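Local structure of GGDEF family protein (5GZS) at residues 22-27 with 183-188; 205-210 with 434-439; 278-281 with 285-288; 330-335 with 376-381. The protein probably acts as a membrane diguanylate cyclase making cyclic di-GMP, with a periplasmic portion of two solute-binding-like domains, the first of which holds arginine. All coordinates share one frame; numbering follows the deposited sequence.

Interaction 1: 22-27 with 183-188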
loop_
_atom_site.group_PDB
_atom_site.type_symbol
_atom_site.label_atom_id
_atom_site.label_comp_id
_atom_site.label_asym_id
_atom_site.label_seq_id
_atom_site.Cartn_x
_atom_site.Cartn_y
_atom_site.Cartn_z
ATOM N N ASP A 22 -1.773 -39.160 -14.439
ATOM C CA ASP A 22 -0.868 -40.288 -14.321
ATOM C C ASP A 22 -0.947 -40.828 -12.893
ATOM O O ASP A 22 -0.995 -42.034 -12.681
ATOM C CB ASP A 22 0.588 -39.903 -14.611
ATOM C CG ASP A 22 0.831 -39.451 -16.043
ATOM O OD1 ASP A 22 -0.083 -39.609 -16.901
ATOM O OD2 ASP A 22 1.969 -38.945 -16.302
ATOM N N SER A 23 -0.938 -39.944 -11.900
ATOM C CA SER A 23 -0.891 -40.439 -10.546
ATOM C C SER A 23 -2.211 -41.187 -10.231
ATOM O O SER A 23 -2.205 -42.254 -9.631
ATOM C CB SER A 23 -0.631 -39.301 -9.562
ATOM O OG SER A 23 -0.514 -39.796 -8.227
ATOM N N ILE A 24 -3.323 -40.640 -10.706
ATOM C CA ILE A 24 -4.634 -41.221 -10.519
ATOM C C ILE A 24 -4.815 -42.476 -11.354
ATOM O O ILE A 24 -5.398 -43.458 -10.892
ATOM C CB ILE A 24 -5.733 -40.223 -10.893
ATOM C CG1 ILE A 24 -5.782 -39.064 -9.893
ATOM C CG2 ILE A 24 -7.067 -40.925 -11.001
ATOM C CD1 ILE A 24 -6.304 -37.754 -10.517
ATOM N N ALA A 25 -4.320 -42.433 -12.594
ATOM C CA ALA A 25 -4.509 -43.554 -13.509
ATOM C C ALA A 25 -3.931 -44.762 -12.844
ATOM O O ALA A 25 -4.542 -45.825 -12.801
ATOM C CB ALA A 25 -3.839 -43.317 -14.833
ATOM N N HIS A 26 -2.768 -44.585 -12.285
ATOM C CA HIS A 26 -2.030 -45.652 -11.730
ATOM C C HIS A 26 -2.609 -46.102 -10.423
ATOM O O HIS A 26 -2.604 -47.268 -10.117
ATOM C CB HIS A 26 -0.605 -45.219 -11.552
ATOM C CG HIS A 26 0.263 -46.263 -10.948
ATOM N ND1 HIS A 26 0.770 -47.309 -11.668
ATOM C CD2 HIS A 26 0.699 -46.432 -9.689
ATOM C CE1 HIS A 26 1.494 -48.068 -10.882
ATOM N NE2 HIS A 26 1.460 -47.560 -9.675
ATOM N N HIS A 27 -3.110 -45.175 -9.641
ATOM C CA HIS A 27 -3.565 -45.542 -8.318
ATOM C C HIS A 27 -4.860 -46.347 -8.395
ATOM O O HIS A 27 -5.017 -47.334 -7.668
ATOM C CB HIS A 27 -3.754 -44.305 -7.456
ATOM C CG HIS A 27 -4.057 -44.608 -6.021
ATOM N ND1 HIS A 27 -5.324 -44.479 -5.483
ATOM C CD2 HIS A 27 -3.249 -44.991 -5.005
ATOM C CE1 HIS A 27 -5.283 -44.776 -4.198
ATOM N NE2 HIS A 27 -4.035 -45.079 -3.880
ATOM N N GLU A 183 -11.279 -36.946 -6.253
ATOM C CA GLU A 183 -11.180 -35.835 -5.327
ATOM C C GLU A 183 -10.497 -36.245 -4.031
ATOM O O GLU A 183 -9.530 -35.607 -3.612
ATOM C CB GLU A 183 -12.558 -35.263 -5.014
ATOM C CG GLU A 183 -12.471 -33.979 -4.220
ATOM C CD GLU A 183 -13.829 -33.349 -3.958
ATOM O OE1 GLU A 183 -14.189 -33.191 -2.773
ATOM O OE2 GLU A 183 -14.529 -33.000 -4.930
ATOM N N LYS A 184 -10.976 -37.321 -3.417
ATOM C CA LYS A 184 -10.455 -37.731 -2.116
ATOM C C LYS A 184 -8.994 -38.177 -2.187
ATOM O O LYS A 184 -8.221 -37.998 -1.235
ATOM C CB LYS A 184 -11.317 -38.845 -1.531
ATOM C CG LYS A 184 -10.898 -39.302 -0.119
ATOM C CD LYS A 184 -11.858 -40.379 0.447
ATOM C CE LYS A 184 -11.339 -41.028 1.743
ATOM N NZ LYS A 184 -11.248 -40.095 2.915
ATOM N N TYR A 185 -8.611 -38.749 -3.325
ATOM C CA TYR A 185 -7.246 -39.227 -3.506
ATOM C C TYR A 185 -6.288 -38.045 -3.660
ATOM O O TYR A 185 -5.150 -38.075 -3.154
ATOM C CB TYR A 185 -7.172 -40.154 -4.725
ATOM C CG TYR A 185 -5.771 -40.503 -5.162
ATOM C CD1 TYR A 185 -4.964 -41.352 -4.396
ATOM C CD2 TYR A 185 -5.252 -39.997 -6.342
ATOM C CE1 TYR A 185 -3.690 -41.663 -4.791
ATOM C CE2 TYR A 185 -3.972 -40.318 -6.748
ATOM C CZ TYR A 185 -3.206 -41.153 -5.978
ATOM O OH TYR A 185 -1.934 -41.449 -6.391
ATOM N N ALA A 186 -6.767 -37.008 -4.356
ATOM C CA ALA A 186 -5.955 -35.841 -4.698
ATOM C C ALA A 186 -5.595 -35.043 -3.462
ATOM O O ALA A 186 -4.562 -34.372 -3.420
ATOM C CB ALA A 186 -6.690 -34.965 -5.668
ATOM N N HIS A 187 -6.464 -35.115 -2.457
ATOM C CA HIS A 187 -6.279 -34.352 -1.233
ATOM C C HIS A 187 -5.376 -35.077 -0.260
ATOM O O HIS A 187 -5.029 -34.531 0.798
ATOM C CB HIS A 187 -7.617 -34.062 -0.585
ATOM C CG HIS A 187 -8.348 -32.921 -1.221
ATOM N ND1 HIS A 187 -9.719 -32.900 -1.379
ATOM C CD2 HIS A 187 -7.891 -31.757 -1.744
ATOM C CE1 HIS A 187 -10.074 -31.773 -1.969
ATOM N NE2 HIS A 187 -8.985 -31.059 -2.196
ATOM N N SER A 188 -4.994 -36.298 -0.622
ATOM C CA SER A 188 -4.171 -37.112 0.261
ATOM C C SER A 188 -2.827 -36.424 0.512
ATOM O O SER A 188 -2.318 -35.701 -0.340
ATOM C CB SER A 188 -3.958 -38.529 -0.320
ATOM O OG SER A 188 -3.083 -38.530 -1.442
#
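The rings of His-27 and Tyr-185 form an offset stack, their centroids 4.0 Å apart and their planes inclined by 21°. Tyr-185 CE1 stands over the centre of one face of the imidazole, close to CG and ND1, while the rest of the phenol ring slides off to one side. Around the phenol's rim, near its plane, lie two groups of helix 15-28: Ser-23 OG by the hydroxyl, and Ile-24 CG1 at 3.7 Å from Tyr-185 CD2. Tyr-185 thus meets three residues on one side of that helix, each with a different part of its ring. The hydroxyl makes the polar link, a 2.8 Å hydrogen bond between Tyr-185 OH and Ser-23 OG in which either may be the donor. Both rings reach out from their helices with CG trans to the backbone N (chi1 -173° for His-27, 169° for Tyr-185), which brings them together in the space between the two backbones. The tyrosine's own carbonyl is held near where helix 176-186 gives out: Ser-188 OG donates to Tyr-185 O at 2.7 Å, almost in line with the C=O bond, and Ser-188 N donates to the same oxygen at 3.1 Å. Ser-188 is also the N-cap of helix 189-218, so one serine links the closing part of one helix to the start of the next. Helix 15-28 is in turn fastened to strand 32-36 through Asp-22 and Tyr-34, whereas Tyr-185 leans on Val-191 of helix 189-218, leaving its ring bridging helices 15-28 and 176-186 beside the beginning of that long helix.

Interaction 2: 205-210 with 434-439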
loop_
_atom_site.group_PDB
_atom_site.type_symbol
_atom_site.label_atom_id
_atom_site.label_comp_id
_atom_site.label_asym_id
_atom_site.label_seq_id
_atom_site.Cartn_x
_atom_site.Cartn_y
_atom_site.Cartn_z
ATOM N N ASP A 205 12.552 -24.721 -13.054
ATOM C CA ASP A 205 13.598 -25.200 -13.960
ATOM C C ASP A 205 13.531 -24.578 -15.359
ATOM O O ASP A 205 14.563 -24.170 -15.912
ATOM C CB ASP A 205 13.529 -26.709 -14.070
ATOM C CG ASP A 205 14.222 -27.409 -12.923
ATOM O OD1 ASP A 205 14.707 -26.727 -12.003
ATOM O OD2 ASP A 205 14.279 -28.654 -12.938
ATOM N N ILE A 206 12.334 -24.496 -15.932
ATOM C CA ILE A 206 12.133 -23.819 -17.216
ATOM C C ILE A 206 12.563 -22.373 -17.147
ATOM O O ILE A 206 13.221 -21.858 -18.071
ATOM C CB ILE A 206 10.657 -23.846 -17.666
ATOM C CG1 ILE A 206 10.246 -25.250 -18.076
ATOM C CG2 ILE A 206 10.381 -22.827 -18.821
ATOM C CD1 ILE A 206 8.784 -25.318 -18.466
ATOM N N ARG A 207 12.174 -21.705 -16.063
ATOM C CA ARG A 207 12.567 -20.298 -15.890
ATOM C C ARG A 207 14.073 -20.121 -15.631
ATOM O O ARG A 207 14.660 -19.198 -16.155
ATOM C CB ARG A 207 11.739 -19.662 -14.795
ATOM C CG ARG A 207 10.332 -19.426 -15.320
ATOM C CD ARG A 207 9.341 -19.312 -14.183
ATOM N NE ARG A 207 9.454 -18.028 -13.513
ATOM C CZ ARG A 207 9.231 -17.850 -12.224
ATOM N NH1 ARG A 207 8.867 -18.870 -11.466
ATOM N NH2 ARG A 207 9.349 -16.643 -11.706
ATOM N N LYS A 208 14.703 -21.037 -14.907
ATOM C CA LYS A 208 16.150 -20.982 -14.755
ATOM C C LYS A 208 16.879 -21.133 -16.092
ATOM O O LYS A 208 17.857 -20.449 -16.376
ATOM C CB LYS A 208 16.625 -22.072 -13.805
ATOM C CG LYS A 208 16.408 -21.738 -12.346
ATOM C CD LYS A 208 16.652 -22.969 -11.498
ATOM C CE LYS A 208 16.696 -22.643 -10.006
ATOM N NZ LYS A 208 16.770 -23.942 -9.297
ATOM N N GLN A 209 16.409 -22.089 -16.888
ATOM C CA GLN A 209 17.038 -22.413 -18.160
ATOM C C GLN A 209 17.010 -21.212 -19.090
ATOM O O GLN A 209 17.997 -20.907 -19.759
ATOM C CB GLN A 209 16.337 -23.603 -18.818
ATOM C CG GLN A 209 16.929 -24.010 -20.157
ATOM C CD GLN A 209 15.879 -24.139 -21.243
ATOM O OE1 GLN A 209 14.881 -23.419 -21.247
ATOM N NE2 GLN A 209 16.099 -25.061 -22.174
ATOM N N ALA A 210 15.872 -20.530 -19.123
ATOM C CA ALA A 210 15.725 -19.330 -19.962
ATOM C C ALA A 210 16.722 -18.287 -19.461
ATOM O O ALA A 210 17.488 -17.737 -20.242
ATOM C CB ALA A 210 14.319 -18.795 -19.926
ATOM N N ILE A 434 16.641 -11.907 -8.993
ATOM C CA ILE A 434 15.903 -11.436 -7.831
ATOM C C ILE A 434 14.377 -11.623 -7.974
ATOM O O ILE A 434 13.726 -12.057 -7.012
ATOM C CB ILE A 434 16.210 -9.967 -7.567
ATOM C CG1 ILE A 434 17.585 -9.829 -6.907
ATOM C CG2 ILE A 434 15.130 -9.348 -6.698
ATOM C CD1 ILE A 434 18.110 -8.386 -6.925
ATOM N N LYS A 435 13.812 -11.317 -9.152
ATOM C CA LYS A 435 12.378 -11.560 -9.384
ATOM C C LYS A 435 11.987 -12.995 -9.082
ATOM O O LYS A 435 11.066 -13.238 -8.291
ATOM C CB LYS A 435 11.962 -11.215 -10.807
ATOM C CG LYS A 435 11.929 -9.725 -11.037
ATOM C CD LYS A 435 11.369 -9.336 -12.369
ATOM C CE LYS A 435 11.942 -7.983 -12.755
ATOM N NZ LYS A 435 11.061 -7.166 -13.643
HETATM N N MSE A 436 12.710 -13.930 -9.685
HETATM C CA MSE A 436 12.443 -15.336 -9.508
HETATM C C MSE A 436 12.684 -15.777 -8.094
HETATM O O MSE A 436 12.354 -16.942 -7.782
HETATM C CB MSE A 436 13.349 -16.136 -10.439
HETATM C CG MSE A 436 12.763 -16.207 -11.844
HETATM SE SE MSE A 436 13.970 -17.238 -13.009
HETATM C CE MSE A 436 14.420 -15.799 -14.279
ATOM N N LEU A 437 13.234 -14.927 -7.228
ATOM C CA LEU A 437 13.468 -15.387 -5.883
ATOM C C LEU A 437 12.247 -15.226 -5.014
ATOM O O LEU A 437 11.354 -14.475 -5.345
ATOM C CB LEU A 437 14.652 -14.667 -5.251
ATOM C CG LEU A 437 16.088 -14.956 -5.693
ATOM C CD1 LEU A 437 17.016 -13.924 -5.118
ATOM C CD2 LEU A 437 16.566 -16.347 -5.347
ATOM N N ASN A 438 12.222 -15.953 -3.905
ATOM C CA ASN A 438 11.247 -15.749 -2.863
ATOM C C ASN A 438 11.839 -14.887 -1.781
ATOM O O ASN A 438 12.414 -15.363 -0.830
ATOM C CB ASN A 438 10.756 -17.065 -2.281
ATOM C CG ASN A 438 9.458 -16.922 -1.523
ATOM O OD1 ASN A 438 8.887 -15.861 -1.447
ATOM N ND2 ASN A 438 9.006 -17.997 -0.949
ATOM N N THR A 439 11.671 -13.594 -1.977
ATOM C CA THR A 439 12.291 -12.588 -1.159
ATOM C C THR A 439 11.575 -12.466 0.141
ATOM O O THR A 439 12.171 -12.333 1.177
ATOM C CB THR A 439 12.334 -11.213 -1.871
ATOM O OG1 THR A 439 11.111 -10.501 -1.655
ATOM C CG2 THR A 439 12.568 -11.388 -3.350
#
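Arg-207, which lays its guanidinium over the side chain of Met-436, is steadied by a hydrogen bond from NH1 to OE1 of Gln-203, one turn earlier on helix 189-218. No polar bond joins 205-210 to 434-439; the contact is one of van der Waals packing, a methylene and the selenium end against a guanidinium, CB and a carbonyl. The side chain of Met-436, a selenomethionine just where helix 421-435 gives way to the loop, is directed toward helix 189-218. Its CG sits over one face of the guanidinium, nearest NH2 at 3.4 Å, and SE rests against Arg-207 CB at 3.7 Å. Further along, SE and CE come up to the backbone carbonyl Arg-207 O, at 3.8 Å from SE. The two side chains run past each other in opposite directions, so that the tip of each lies near the root of the other. A bend at chi3 of Arg-207 (75°) turns the guanidinium flat toward Met-436 CG. Leu-148 of helix 144-149 packs on Arg-207, and Met-259 of helix 248-259 touches both Met-436 and Lys-208. The methionine lying along the arginine joins helix 189-218 to the C-terminal part of the chain in a tandem periplasmic-binding-protein fold.

Interaction 3: 278-281 with 285-288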
loop_
_atom_site.group_PDB
_atom_site.type_symbol
_atom_site.label_atom_id
_atom_site.label_comp_id
_atom_site.label_asym_id
_atom_site.label_seq_id
_atom_site.Cartn_x
_atom_site.Cartn_y
_atom_site.Cartn_z
ATOM N N PHE A 278 31.875 1.883 -0.957
ATOM C CA PHE A 278 31.456 2.505 -2.183
ATOM C C PHE A 278 32.681 3.017 -2.921
ATOM O O PHE A 278 32.750 2.967 -4.146
ATOM C CB PHE A 278 30.459 3.624 -1.890
ATOM C CG PHE A 278 29.653 4.024 -3.079
ATOM C CD1 PHE A 278 28.967 3.077 -3.812
ATOM C CD2 PHE A 278 29.599 5.340 -3.481
ATOM C CE1 PHE A 278 28.229 3.441 -4.930
ATOM C CE2 PHE A 278 28.868 5.709 -4.593
ATOM C CZ PHE A 278 28.189 4.757 -5.320
ATOM N N ASP A 279 33.660 3.492 -2.171
ATOM C CA ASP A 279 34.941 3.838 -2.764
ATOM C C ASP A 279 35.525 2.599 -3.433
ATOM O O ASP A 279 36.058 2.686 -4.528
ATOM C CB ASP A 279 35.906 4.404 -1.709
ATOM C CG ASP A 279 35.358 5.657 -1.019
ATOM O OD1 ASP A 279 34.151 5.937 -1.163
ATOM O OD2 ASP A 279 36.135 6.355 -0.332
ATOM N N ASP A 280 35.412 1.440 -2.788
ATOM C CA ASP A 280 35.897 0.190 -3.376
ATOM C C ASP A 280 35.149 -0.134 -4.675
ATOM O O ASP A 280 35.716 -0.689 -5.643
ATOM C CB ASP A 280 35.736 -0.958 -2.382
ATOM C CG ASP A 280 36.882 -1.048 -1.398
ATOM O OD1 ASP A 280 36.853 -0.322 -0.366
ATOM O OD2 ASP A 280 37.804 -1.864 -1.672
ATOM N N LEU A 281 33.871 0.225 -4.687
ATOM C CA LEU A 281 33.031 0.064 -5.867
ATOM C C LEU A 281 33.419 1.058 -6.968
ATOM O O LEU A 281 33.490 0.701 -8.157
ATOM C CB LEU A 281 31.565 0.238 -5.499
ATOM C CG LEU A 281 30.578 -0.224 -6.557
ATOM C CD1 LEU A 281 30.743 -1.727 -6.807
ATOM C CD2 LEU A 281 29.139 0.125 -6.131
ATOM N N SER A 285 37.534 -2.086 -7.477
ATOM C CA SER A 285 38.342 -3.090 -6.760
ATOM C C SER A 285 37.450 -4.255 -6.300
ATOM O O SER A 285 37.939 -5.346 -6.021
ATOM C CB SER A 285 39.104 -2.458 -5.574
ATOM O OG SER A 285 38.253 -1.696 -4.715
ATOM N N ILE A 286 36.142 -4.002 -6.242
ATOM C CA ILE A 286 35.121 -5.044 -6.092
ATOM C C ILE A 286 34.108 -4.864 -7.219
ATOM O O ILE A 286 34.071 -3.800 -7.841
ATOM C CB ILE A 286 34.410 -4.964 -4.743
ATOM C CG1 ILE A 286 33.553 -3.697 -4.697
ATOM C CG2 ILE A 286 35.430 -4.948 -3.610
ATOM C CD1 ILE A 286 32.632 -3.589 -3.491
ATOM N N ASP A 287 33.300 -5.891 -7.489
ATOM C CA ASP A 287 32.288 -5.835 -8.552
ATOM C C ASP A 287 30.864 -5.520 -8.032
ATOM O O ASP A 287 30.086 -4.848 -8.694
ATOM C CB ASP A 287 32.243 -7.154 -9.313
ATOM C CG ASP A 287 33.604 -7.639 -9.730
ATOM O OD1 ASP A 287 34.270 -6.970 -10.535
ATOM O OD2 ASP A 287 34.028 -8.704 -9.237
ATOM N N ILE A 288 30.524 -6.017 -6.854
ATOM C CA ILE A 288 29.159 -5.923 -6.368
ATOM C C ILE A 288 29.114 -5.381 -4.957
ATOM O O ILE A 288 29.935 -5.739 -4.122
ATOM C CB ILE A 288 28.490 -7.295 -6.400
ATOM C CG1 ILE A 288 28.165 -7.682 -7.832
ATOM C CG2 ILE A 288 27.248 -7.352 -5.496
ATOM C CD1 ILE A 288 27.836 -9.175 -7.980
#
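Asp-280, Leu-281 and Ile-286 carry this turn, which ends the helix of a beta-alpha-beta crossover: helix 277-282 lies between the parallel strands 264-266 and 288-292, on either side of strand 226-230 in the sheet of a solute-binding-like domain. The carbonyl of Asp-280 gathers the returning chain. Ser-285 N, five residues further on, donates to Asp-280 O at 2.9 Å and lies nearly along the C=O axis; Ile-286 N adds a weak bond to the same oxygen at 3.4 Å. The hydroxyl Ser-285 OG lies within bonding range of both Asp-280 O, at 2.9 Å, and Asp-280 OD2, at 3.1 Å. OG is placed there by a chi1 of 51°, which tucks it between the backbone N and the carbonyl carbon. The carboxylate also has a long, weak ion pair with Lys-229 on the neighbouring strand. The aliphatic side chains fill in round the carbonyl. Ile-286 lays CG1 against the Asp-280 carbonyl and CG2 toward Asp-280 CB, and it also packs on Arg-227 and Lys-229 of strand 226-230. Leu-281 starts out facing away from the returning loop, yet its end curls back toward it: CD1 is 4.0 Å from Ile-286 CG1 and 3.7 Å from the backbone oxygen Asp-287 O.

Interaction 4: 330-335 with 376-381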
loop_
_atom_site.group_PDB
_atom_site.type_symbol
_atom_site.label_atom_id
_atom_site.label_comp_id
_atom_site.label_asym_id
_atom_site.label_seq_id
_atom_site.Cartn_x
_atom_site.Cartn_y
_atom_site.Cartn_z
ATOM N N SER A 330 6.778 16.898 8.495
ATOM C CA SER A 330 6.725 18.315 8.106
ATOM C C SER A 330 6.467 19.258 9.281
ATOM O O SER A 330 6.769 20.455 9.220
ATOM C CB SER A 330 5.645 18.547 7.057
ATOM O OG SER A 330 6.163 18.347 5.761
ATOM N N GLU A 331 5.901 18.720 10.351
ATOM C CA GLU A 331 5.619 19.527 11.525
ATOM C C GLU A 331 6.823 19.571 12.484
ATOM O O GLU A 331 6.672 20.010 13.629
ATOM C CB GLU A 331 4.368 18.989 12.228
ATOM C CG GLU A 331 3.105 19.098 11.371
ATOM C CD GLU A 331 1.986 18.203 11.853
ATOM O OE1 GLU A 331 0.894 18.197 11.238
ATOM O OE2 GLU A 331 2.195 17.498 12.857
ATOM N N LEU A 332 8.005 19.129 12.021
ATOM C CA LEU A 332 9.233 19.184 12.840
ATOM C C LEU A 332 10.122 20.380 12.509
ATOM O O LEU A 332 11.333 20.374 12.757
ATOM C CB LEU A 332 10.049 17.901 12.700
ATOM C CG LEU A 332 9.874 17.056 13.962
ATOM C CD1 LEU A 332 8.412 17.021 14.354
ATOM C CD2 LEU A 332 10.364 15.681 13.778
ATOM N N VAL A 333 9.474 21.413 11.984
ATOM C CA VAL A 333 10.109 22.582 11.406
ATOM C C VAL A 333 11.051 23.287 12.373
ATOM O O VAL A 333 11.963 24.020 11.965
ATOM C CB VAL A 333 9.014 23.553 10.919
ATOM C CG1 VAL A 333 8.238 24.138 12.102
ATOM C CG2 VAL A 333 9.594 24.630 10.069
ATOM N N ALA A 334 10.826 23.058 13.664
ATOM C CA ALA A 334 11.603 23.731 14.691
ATOM C C ALA A 334 12.174 22.757 15.707
ATOM O O ALA A 334 12.697 23.173 16.733
ATOM C CB ALA A 334 10.754 24.785 15.393
ATOM N N GLU A 335 12.061 21.467 15.436
ATOM C CA GLU A 335 12.728 20.467 16.262
ATOM C C GLU A 335 14.140 20.183 15.731
ATOM O O GLU A 335 14.413 20.323 14.534
ATOM C CB GLU A 335 11.918 19.167 16.312
ATOM C CG GLU A 335 10.545 19.294 16.951
ATOM C CD GLU A 335 10.587 19.389 18.471
ATOM O OE1 GLU A 335 9.540 19.715 19.071
ATOM O OE2 GLU A 335 11.651 19.128 19.070
ATOM N N VAL A 376 20.190 16.818 20.638
ATOM C CA VAL A 376 19.204 16.756 19.574
ATOM C C VAL A 376 17.940 16.034 20.096
ATOM O O VAL A 376 17.985 15.342 21.124
ATOM C CB VAL A 376 19.783 16.025 18.346
ATOM C CG1 VAL A 376 19.752 14.514 18.549
ATOM C CG2 VAL A 376 19.088 16.450 17.063
ATOM N N ASP A 377 16.818 16.195 19.400
ATOM C CA ASP A 377 15.537 15.693 19.906
ATOM C C ASP A 377 14.920 14.547 19.108
ATOM O O ASP A 377 14.157 13.753 19.669
ATOM C CB ASP A 377 14.540 16.832 19.971
ATOM C CG ASP A 377 15.011 17.960 20.863
ATOM O OD1 ASP A 377 14.694 17.916 22.071
ATOM O OD2 ASP A 377 15.686 18.888 20.359
ATOM N N TYR A 378 15.233 14.487 17.810
ATOM C CA TYR A 378 14.754 13.438 16.900
ATOM C C TYR A 378 15.870 13.059 15.939
ATOM O O TYR A 378 16.515 13.935 15.357
ATOM C CB TYR A 378 13.529 13.885 16.079
ATOM C CG TYR A 378 12.250 14.192 16.858
ATOM C CD1 TYR A 378 11.985 15.466 17.330
ATOM C CD2 TYR A 378 11.300 13.207 17.081
ATOM C CE1 TYR A 378 10.817 15.738 18.024
ATOM C CE2 TYR A 378 10.136 13.470 17.772
ATOM C CZ TYR A 378 9.894 14.734 18.246
ATOM O OH TYR A 378 8.720 14.995 18.938
ATOM N N ILE A 379 16.098 11.762 15.759
ATOM C CA ILE A 379 17.090 11.308 14.794
ATOM C C ILE A 379 16.438 10.325 13.835
ATOM O O ILE A 379 15.453 9.667 14.189
ATOM C CB ILE A 379 18.301 10.661 15.486
ATOM C CG1 ILE A 379 17.943 9.282 16.027
ATOM C CG2 ILE A 379 18.800 11.539 16.628
ATOM C CD1 ILE A 379 18.999 8.695 16.929
ATOM N N VAL A 380 16.961 10.236 12.616
ATOM C CA VAL A 380 16.317 9.418 11.601
ATOM C C VAL A 380 16.900 8.019 11.532
ATOM O O VAL A 380 18.070 7.827 11.211
ATOM C CB VAL A 380 16.422 10.029 10.198
ATOM C CG1 VAL A 380 15.665 9.153 9.202
ATOM C CG2 VAL A 380 15.887 11.432 10.177
ATOM N N LEU A 381 16.071 7.029 11.807
ATOM C CA LEU A 381 16.489 5.671 11.570
ATOM C C LEU A 381 15.486 4.919 10.734
ATOM O O LEU A 381 14.311 5.278 10.627
ATOM C CB LEU A 381 16.728 4.926 12.883
ATOM C CG LEU A 381 17.966 5.376 13.656
ATOM C CD1 LEU A 381 18.164 4.505 14.881
ATOM C CD2 LEU A 381 19.166 5.304 12.751
#
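Glu-335 bends around the edge of the Tyr-378 ring, and its atoms meet that ring one after another. CB is 3.8 Å from Tyr-378 CD1; CG moves on to CE1; then a turn at chi2 (-76°) folds the chain so that CD lies at the ring's edge, in its plane, 3.7 Å from CE1. At the tip, OE2 reaches Tyr-378 CE1 at 3.6 Å and also lies near CB of Asp-377. The carboxylate stands almost upright to the ring, the planes 81° apart. Leu-332, at the other end of the type I turn 332-335, deals with the face of the same ring: its CD2 sits 4.0 Å from the centroid, 17° off the normal, in a CH-pi contact, and the two side chains cross at about a right angle. Face and edge of Tyr-378, at the start of strand 378-382, are thus both met from one turn. Nearby, Ser-330 OG bonds to Ile-163 O of the second subunit, so the loop bearing this turn also lies at the dimer interface. Glu-335 OE2 stands only 4.2 Å from Asp-377 OD2, a pairing of like charges. Partners answer it: Tyr-321 OH bonds to OE2, while Arg-318 and Arg-336 form salt bridges with Asp-377. The arginines probably offset much of the repulsion, and the carboxylate oxygen at the ring edge would face the mildly positive hydrogen on CE1.

Overall arrangement
Interaction 1 comes first along the chain, in the first solute-binding-like domain; interaction 2 opens next and closes last, enclosing 3 and 4. Helix 176-186 of interaction 1 is followed directly by helix 189-218, which carries interaction 2 about 29 Å away between centres. Interactions 3 and 4 come in series in the second domain, on two separate five-stranded sheets: 3 beside the one with strand 288-292, 4 on the one with strand 378-382, their centres 34 Å apart. The centres of interactions 1 and 4 are about 63 Å apart within one chain, yet His-187 of one subunit packs on Ala-334 of the other, so the dimer places the region of interaction 1 of one subunit beside that of interaction 4 of the other.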